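Local coordinates for protein KmHsv2 (Kluyveromyces marxianus, PDB 3VU4) that probably binds phosphoinositides on membranes, as a seven-bladed beta-propeller of the PROPPIN family related to the autophagy protein Atg18, at residues Leu108-Ser122 with Lys125-Phe139. Residues are numbered along the deposited sequence; the frame is centred on the assembly and turned at random.
Sequences LSREFIVVSYGDVIS and KFGNPWKRITDDIRF. With SO4 (sulfate ion), chain D; SO4 (sulfate ion), chain I.
The carboxylate of Asp136 receives the hydroxyl of Ser122 from the neighbouring strand, OG to OD1 2.7 Å, and the guanidinium of Arg132 from four residues earlier in its own segment. Arg132 grips it side-on: NE goes to OD1, while NH2 meets the syn lone pair of OD2 at 2.8 Å, and OD2 lies in the guanidinium plane. OD1 thus accepts twice, with Ser122 OG and Arg132 NE arriving from opposite faces of the carboxylate. Ser122 OG itself accepts from Tyr117 OH, 2.8 Å away, in a chain of hydrogen bonds running from Tyr117 through Ser122 to Asp136. An alanine in place of Asp136 would probably leave the Ser122 hydroxyl without its acceptor and the Arg132 guanidinium free to turn. Arg132 N and Lys131 NZ also bind a sulfate, probably from the crystallisation liquor, to which Arg132 NH1 adds a weak bond.

Beyond this cluster the backbones pair antiparallel. Ile121 and Ile137 exchange both N-H...O bonds, and Phe139 N reaches Asp119 O at 3.2 Å from above the carbonyl plane. Asp119 OD1 sits over one face of the Arg138 guanidinium, whose NH1 gives OD2 a weak hydrogen bond (3.3 Å) within a salt bridge. Phe139 CG stands between its backbone N and carbonyl carbon (chi1 76°), turning one ring face to Ile121, whose CG1 lies over it, 3.8 Å from the centroid, in a CH-pi contact. At the far end Phe126 N donates almost straight (171°) to Glu111 O, and Ile113 CG1 packs 3.4 Å from Phe126 CD2.

Strands 112-117 and 120-125 are the middle pair of a four-stranded propeller blade, with 137-139 outermost and 103-108 closing the other edge. From the next blade, Tyr152 touches Ile121, Ile137 and Phe139, and Phe145 meets Phe112.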
loop_
_atom_site.group_PDB
_atom_site.type_symbol
_atom_site.label_atom_id
_atom_site.label_comp_id
_atom_site.label_asym_id
_atom_site.label_seq_id
_atom_site.Cartn_x
_atom_site.Cartn_y
_atom_site.Cartn_z
ATOM N N LEU A 108 -7.092 -5.501 8.488
ATOM C CA LEU A 108 -7.437 -5.464 9.905
ATOM C C LEU A 108 -7.553 -4.049 10.476
ATOM O O LEU A 108 -6.794 -3.151 10.109
ATOM C CB LEU A 108 -6.379 -6.220 10.715
ATOM C CG LEU A 108 -6.072 -7.672 10.354
ATOM C CD1 LEU A 108 -4.762 -8.089 11.003
ATOM C CD2 LEU A 108 -7.209 -8.565 10.804
ATOM N N SER A 109 -8.513 -3.865 11.378
ATOM C CA SER A 109 -8.721 -2.593 12.066
ATOM C C SER A 109 -9.210 -2.989 13.455
ATOM O O SER A 109 -9.634 -4.129 13.649
ATOM C CB SER A 109 -9.761 -1.727 11.348
ATOM O OG SER A 109 -11.077 -2.202 11.543
ATOM N N ARG A 110 -9.147 -2.081 14.424
ATOM C CA ARG A 110 -9.587 -2.422 15.777
ATOM C C ARG A 110 -11.056 -2.842 15.786
ATOM O O ARG A 110 -11.541 -3.413 16.758
ATOM C CB ARG A 110 -9.384 -1.234 16.731
ATOM C CG ARG A 110 -7.927 -0.789 16.918
ATOM C CD ARG A 110 -7.834 0.498 17.750
ATOM N NE ARG A 110 -6.480 1.055 17.799
ATOM C CZ ARG A 110 -5.468 0.527 18.484
ATOM N NH1 ARG A 110 -5.647 -0.584 19.190
ATOM N NH2 ARG A 110 -4.274 1.109 18.461
ATOM N N GLU A 111 -11.753 -2.582 14.684
ATOM C CA GLU A 111 -13.169 -2.906 14.577
ATOM C C GLU A 111 -13.504 -4.072 13.655
ATOM O O GLU A 111 -14.304 -4.942 14.005
ATOM C CB GLU A 111 -13.932 -1.695 14.058
ATOM C CG GLU A 111 -13.428 -0.366 14.556
ATOM C CD GLU A 111 -14.437 0.313 15.443
ATOM O OE1 GLU A 111 -14.566 -0.111 16.613
ATOM O OE2 GLU A 111 -15.109 1.257 14.961
ATOM N N PHE A 112 -12.894 -4.075 12.473
ATOM C CA PHE A 112 -13.181 -5.093 11.470
ATOM C C PHE A 112 -12.022 -5.959 10.997
ATOM O O PHE A 112 -10.851 -5.672 11.250
ATOM C CB PHE A 112 -13.773 -4.417 10.240
ATOM C CG PHE A 112 -14.693 -3.291 10.560
ATOM C CD1 PHE A 112 -16.027 -3.530 10.850
ATOM C CD2 PHE A 112 -14.223 -1.984 10.576
ATOM C CE1 PHE A 112 -16.888 -2.481 11.150
ATOM C CE2 PHE A 112 -15.073 -0.925 10.875
ATOM C CZ PHE A 112 -16.410 -1.175 11.163
ATOM N N ILE A 113 -12.395 -7.028 10.296
ATOM C CA ILE A 113 -11.463 -7.956 9.683
ATOM C C ILE A 113 -12.021 -8.134 8.275
ATOM O O ILE A 113 -13.002 -8.848 8.085
ATOM C CB ILE A 113 -11.447 -9.333 10.370
ATOM C CG1 ILE A 113 -11.005 -9.195 11.826
ATOM C CG2 ILE A 113 -10.485 -10.257 9.637
ATOM C CD1 ILE A 113 -10.898 -10.524 12.563
ATOM N N VAL A 114 -11.424 -7.462 7.296
ATOM C CA VAL A 114 -11.896 -7.568 5.920
ATOM C C VAL A 114 -11.183 -8.746 5.258
ATOM O O VAL A 114 -9.957 -8.851 5.335
ATOM C CB VAL A 114 -11.617 -6.253 5.136
ATOM C CG1 VAL A 114 -12.194 -6.341 3.740
ATOM C CG2 VAL A 114 -12.215 -5.063 5.884
ATOM N N VAL A 115 -11.954 -9.629 4.621
ATOM C CA VAL A 115 -11.411 -10.827 3.964
ATOM C C VAL A 115 -12.046 -11.098 2.591
ATOM O O VAL A 115 -13.270 -11.204 2.485
ATOM C CB VAL A 115 -11.649 -12.098 4.837
ATOM C CG1 VAL A 115 -11.024 -13.316 4.174
ATOM C CG2 VAL A 115 -11.089 -11.895 6.235
ATOM N N SER A 116 -11.233 -11.222 1.547
ATOM C CA SER A 116 -11.784 -11.501 0.228
ATOM C C SER A 116 -11.305 -12.857 -0.250
ATOM O O SER A 116 -10.209 -13.304 0.086
ATOM C CB SER A 116 -11.393 -10.423 -0.794
ATOM O OG SER A 116 -10.039 -10.538 -1.196
ATOM N N TYR A 117 -12.144 -13.511 -1.037
ATOM C CA TYR A 117 -11.846 -14.823 -1.569
ATOM C C TYR A 117 -12.752 -14.976 -2.760
ATOM O O TYR A 117 -13.899 -14.540 -2.719
ATOM C CB TYR A 117 -12.166 -15.903 -0.532
ATOM C CG TYR A 117 -13.495 -15.702 0.160
ATOM C CD1 TYR A 117 -13.643 -14.740 1.166
ATOM C CD2 TYR A 117 -14.609 -16.457 -0.199
ATOM C CE1 TYR A 117 -14.870 -14.536 1.799
ATOM C CE2 TYR A 117 -15.845 -16.263 0.427
ATOM C CZ TYR A 117 -15.968 -15.300 1.423
ATOM O OH TYR A 117 -17.187 -15.093 2.026
ATOM N N GLY A 118 -12.259 -15.600 -3.816
ATOM C CA GLY A 118 -13.090 -15.739 -4.994
ATOM C C GLY A 118 -13.489 -14.337 -5.401
ATOM O O GLY A 118 -12.623 -13.469 -5.564
ATOM N N ASP A 119 -14.786 -14.095 -5.546
ATOM C CA ASP A 119 -15.245 -12.766 -5.923
ATOM C C ASP A 119 -16.153 -12.182 -4.851
ATOM O O ASP A 119 -17.126 -11.486 -5.146
ATOM C CB ASP A 119 -15.958 -12.805 -7.277
ATOM C CG ASP A 119 -17.199 -13.656 -7.259
ATOM O OD1 ASP A 119 -17.461 -14.313 -6.225
ATOM O OD2 ASP A 119 -17.911 -13.668 -8.288
ATOM N N VAL A 120 -15.798 -12.449 -3.599
ATOM C CA VAL A 120 -16.562 -11.973 -2.458
ATOM C C VAL A 120 -15.678 -11.276 -1.417
ATOM O O VAL A 120 -14.512 -11.629 -1.236
ATOM C CB VAL A 120 -17.275 -13.161 -1.764
ATOM C CG1 VAL A 120 -18.049 -12.679 -0.547
ATOM C CG2 VAL A 120 -18.191 -13.864 -2.751
ATOM N N ILE A 121 -16.235 -10.277 -0.741
ATOM C CA ILE A 121 -15.515 -9.598 0.325
ATOM C C ILE A 121 -16.386 -9.764 1.562
ATOM O O ILE A 121 -17.576 -9.449 1.528
ATOM C CB ILE A 121 -15.337 -8.088 0.064
ATOM C CG1 ILE A 121 -14.523 -7.859 -1.210
ATOM C CG2 ILE A 121 -14.635 -7.445 1.255
ATOM C CD1 ILE A 121 -14.276 -6.403 -1.529
ATOM N N SER A 122 -15.809 -10.276 2.645
ATOM C CA SER A 122 -16.560 -10.467 3.886
ATOM C C SER A 122 -15.949 -9.672 5.023
ATOM O O SER A 122 -14.735 -9.657 5.212
ATOM C CB SER A 122 -16.610 -11.948 4.283
ATOM O OG SER A 122 -17.478 -12.683 3.436
ATOM N N LYS A 125 -16.271 -9.207 12.575
ATOM C CA LYS A 125 -15.996 -8.291 13.671
ATOM C C LYS A 125 -14.694 -8.678 14.332
ATOM O O LYS A 125 -14.418 -9.860 14.514
ATOM C CB LYS A 125 -17.105 -8.341 14.721
ATOM C CG LYS A 125 -16.765 -7.524 15.963
ATOM C CD LYS A 125 -17.784 -7.675 17.082
ATOM C CE LYS A 125 -17.365 -6.823 18.275
ATOM N NZ LYS A 125 -18.317 -6.892 19.413
ATOM N N PHE A 126 -13.882 -7.691 14.686
ATOM C CA PHE A 126 -12.636 -8.010 15.355
ATOM C C PHE A 126 -12.954 -8.055 16.844
ATOM O O PHE A 126 -12.784 -7.077 17.572
ATOM C CB PHE A 126 -11.556 -6.967 15.061
ATOM C CG PHE A 126 -10.158 -7.461 15.337
ATOM C CD1 PHE A 126 -9.773 -7.826 16.626
ATOM C CD2 PHE A 126 -9.234 -7.587 14.305
ATOM C CE1 PHE A 126 -8.494 -8.304 16.880
ATOM C CE2 PHE A 126 -7.953 -8.065 14.551
ATOM C CZ PHE A 126 -7.583 -8.424 15.839
ATOM N N GLY A 127 -13.440 -9.214 17.273
ATOM C CA GLY A 127 -13.817 -9.432 18.655
ATOM C C GLY A 127 -14.984 -10.406 18.679
ATOM O O GLY A 127 -15.561 -10.715 17.629
ATOM N N ASN A 128 -15.338 -10.891 19.866
ATOM C CA ASN A 128 -16.439 -11.838 20.006
ATOM C C ASN A 128 -17.739 -11.231 19.479
ATOM O O ASN A 128 -18.023 -10.053 19.716
ATOM C CB ASN A 128 -16.598 -12.227 21.473
ATOM C CG ASN A 128 -17.092 -13.647 21.645
ATOM O OD1 ASN A 128 -18.247 -13.961 21.345
ATOM N ND2 ASN A 128 -16.212 -14.520 22.120
ATOM N N PRO A 129 -18.560 -12.034 18.774
ATOM C CA PRO A 129 -18.360 -13.449 18.432
ATOM C C PRO A 129 -17.592 -13.748 17.132
ATOM O O PRO A 129 -17.671 -14.866 16.617
ATOM C CB PRO A 129 -19.788 -13.968 18.366
ATOM C CG PRO A 129 -20.479 -12.836 17.691
ATOM C CD PRO A 129 -19.927 -11.614 18.418
ATOM N N TRP A 130 -16.865 -12.765 16.600
ATOM C CA TRP A 130 -16.099 -12.956 15.364
ATOM C C TRP A 130 -16.985 -13.368 14.188
ATOM O O TRP A 130 -16.673 -14.322 13.473
ATOM C CB TRP A 130 -15.021 -14.028 15.557
ATOM C CG TRP A 130 -14.146 -13.818 16.751
ATOM C CD1 TRP A 130 -14.316 -14.350 17.998
ATOM C CD2 TRP A 130 -12.961 -13.011 16.816
ATOM N NE1 TRP A 130 -13.308 -13.926 18.836
ATOM C CE2 TRP A 130 -12.465 -13.105 18.138
ATOM C CE3 TRP A 130 -12.273 -12.218 15.887
ATOM C CZ2 TRP A 130 -11.308 -12.433 18.552
ATOM C CZ3 TRP A 130 -11.122 -11.549 16.302
ATOM C CH2 TRP A 130 -10.652 -11.663 17.623
ATOM N N LYS A 131 -18.077 -12.644 13.979
ATOM C CA LYS A 131 -19.004 -12.967 12.900
ATOM C C LYS A 131 -19.199 -11.790 11.948
ATOM O O LYS A 131 -18.793 -10.666 12.244
ATOM C CB LYS A 131 -20.353 -13.371 13.497
ATOM C CG LYS A 131 -20.242 -14.347 14.669
ATOM C CD LYS A 131 -20.481 -15.790 14.244
ATOM C CE LYS A 131 -21.955 -16.025 13.915
ATOM N NZ LYS A 131 -22.260 -17.455 13.631
ATOM N N ARG A 132 -19.826 -12.055 10.807
ATOM C CA ARG A 132 -20.081 -11.029 9.801
ATOM C C ARG A 132 -20.855 -9.834 10.350
ATOM O O ARG A 132 -21.962 -9.991 10.858
ATOM C CB ARG A 132 -20.892 -11.611 8.648
ATOM C CG ARG A 132 -20.217 -12.662 7.784
ATOM C CD ARG A 132 -21.240 -13.125 6.746
ATOM N NE ARG A 132 -20.675 -13.751 5.555
ATOM C CZ ARG A 132 -20.152 -14.970 5.514
ATOM N NH1 ARG A 132 -20.110 -15.718 6.606
ATOM N NH2 ARG A 132 -19.686 -15.449 4.368
ATOM N N ILE A 133 -20.289 -8.639 10.231
ATOM C CA ILE A 133 -20.962 -7.436 10.698
ATOM C C ILE A 133 -21.835 -6.873 9.584
ATOM O O ILE A 133 -22.603 -5.939 9.798
ATOM C CB ILE A 133 -19.963 -6.338 11.083
ATOM C CG1 ILE A 133 -18.925 -6.888 12.053
ATOM C CG2 ILE A 133 -20.701 -5.166 11.729
ATOM C CD1 ILE A 133 -17.845 -5.871 12.401
ATOM N N THR A 134 -21.713 -7.435 8.388
ATOM C CA THR A 134 -22.488 -6.943 7.260
ATOM C C THR A 134 -22.626 -7.992 6.163
ATOM O O THR A 134 -21.958 -9.024 6.200
ATOM C CB THR A 134 -21.826 -5.691 6.668
ATOM O OG1 THR A 134 -22.624 -5.196 5.590
ATOM C CG2 THR A 134 -20.429 -6.018 6.155
ATOM N N ASP A 135 -23.502 -7.734 5.196
ATOM C CA ASP A 135 -23.703 -8.668 4.092
ATOM C C ASP A 135 -22.451 -8.787 3.239
ATOM O O ASP A 135 -21.671 -7.840 3.130
ATOM C CB ASP A 135 -24.838 -8.208 3.177
ATOM C CG ASP A 135 -26.208 -8.483 3.751
ATOM O OD1 ASP A 135 -26.428 -9.602 4.274
ATOM O OD2 ASP A 135 -27.072 -7.580 3.660
ATOM N N ASP A 136 -22.267 -9.947 2.623
ATOM C CA ASP A 136 -21.114 -10.148 1.758
ATOM C C ASP A 136 -21.254 -9.278 0.523
ATOM O O ASP A 136 -22.363 -9.034 0.044
ATOM C CB ASP A 136 -20.993 -11.614 1.352
ATOM C CG ASP A 136 -20.403 -12.463 2.451
ATOM O OD1 ASP A 136 -20.030 -11.881 3.496
ATOM O OD2 ASP A 136 -20.307 -13.700 2.269
ATOM N N ILE A 137 -20.115 -8.806 0.026
ATOM C CA ILE A 137 -20.058 -7.950 -1.150
ATOM C C ILE A 137 -19.366 -8.681 -2.303
ATOM O O ILE A 137 -18.469 -9.502 -2.091
ATOM C CB ILE A 137 -19.288 -6.656 -0.808
ATOM C CG1 ILE A 137 -20.085 -5.861 0.227
ATOM C CG2 ILE A 137 -19.032 -5.829 -2.058
ATOM C CD1 ILE A 137 -19.303 -4.760 0.919
ATOM N N ARG A 138 -19.799 -8.397 -3.524
ATOM C CA ARG A 138 -19.209 -9.008 -4.706
ATOM C C ARG A 138 -18.340 -7.969 -5.411
ATOM O O ARG A 138 -18.806 -6.879 -5.743
ATOM C CB ARG A 138 -20.312 -9.507 -5.643
ATOM C CG ARG A 138 -21.171 -10.599 -5.023
ATOM C CD ARG A 138 -20.391 -11.906 -4.869
ATOM N NE ARG A 138 -20.407 -12.679 -6.108
ATOM C CZ ARG A 138 -21.052 -13.831 -6.256
ATOM N NH1 ARG A 138 -21.020 -14.462 -7.426
ATOM N NH2 ARG A 138 -21.715 -14.360 -5.231
ATOM N N PHE A 139 -17.073 -8.299 -5.627
ATOM C CA PHE A 139 -16.166 -7.375 -6.282
ATOM C C PHE A 139 -15.465 -8.049 -7.467
ATOM O O PHE A 139 -15.643 -9.242 -7.696
ATOM C CB PHE A 139 -15.153 -6.850 -5.258
ATOM C CG PHE A 139 -14.071 -7.826 -4.906
ATOM C CD1 PHE A 139 -14.372 -9.159 -4.629
ATOM C CD2 PHE A 139 -12.744 -7.409 -4.840
ATOM C CE1 PHE A 139 -13.364 -10.062 -4.293
ATOM C CE2 PHE A 139 -11.722 -8.308 -4.504
ATOM C CZ PHE A 139 -12.034 -9.635 -4.230
HETATM S S SO4 D . -21.872 -15.687 10.030
HETATM O O1 SO4 D . -23.098 -14.935 10.359
HETATM O O2 SO4 D . -21.922 -16.087 8.612
HETATM O O3 SO4 D . -20.689 -14.840 10.272
HETATM O O4 SO4 D . -21.785 -16.896 10.869
HETATM S S SO4 I . -8.963 1.477 13.744
HETATM O O1 SO4 I . -9.378 1.438 15.158
HETATM O O2 SO4 I . -8.176 2.699 13.498
HETATM O O3 SO4 I . -8.131 0.303 13.439
HETATM O O4 SO4 I . -10.159 1.472 12.883
#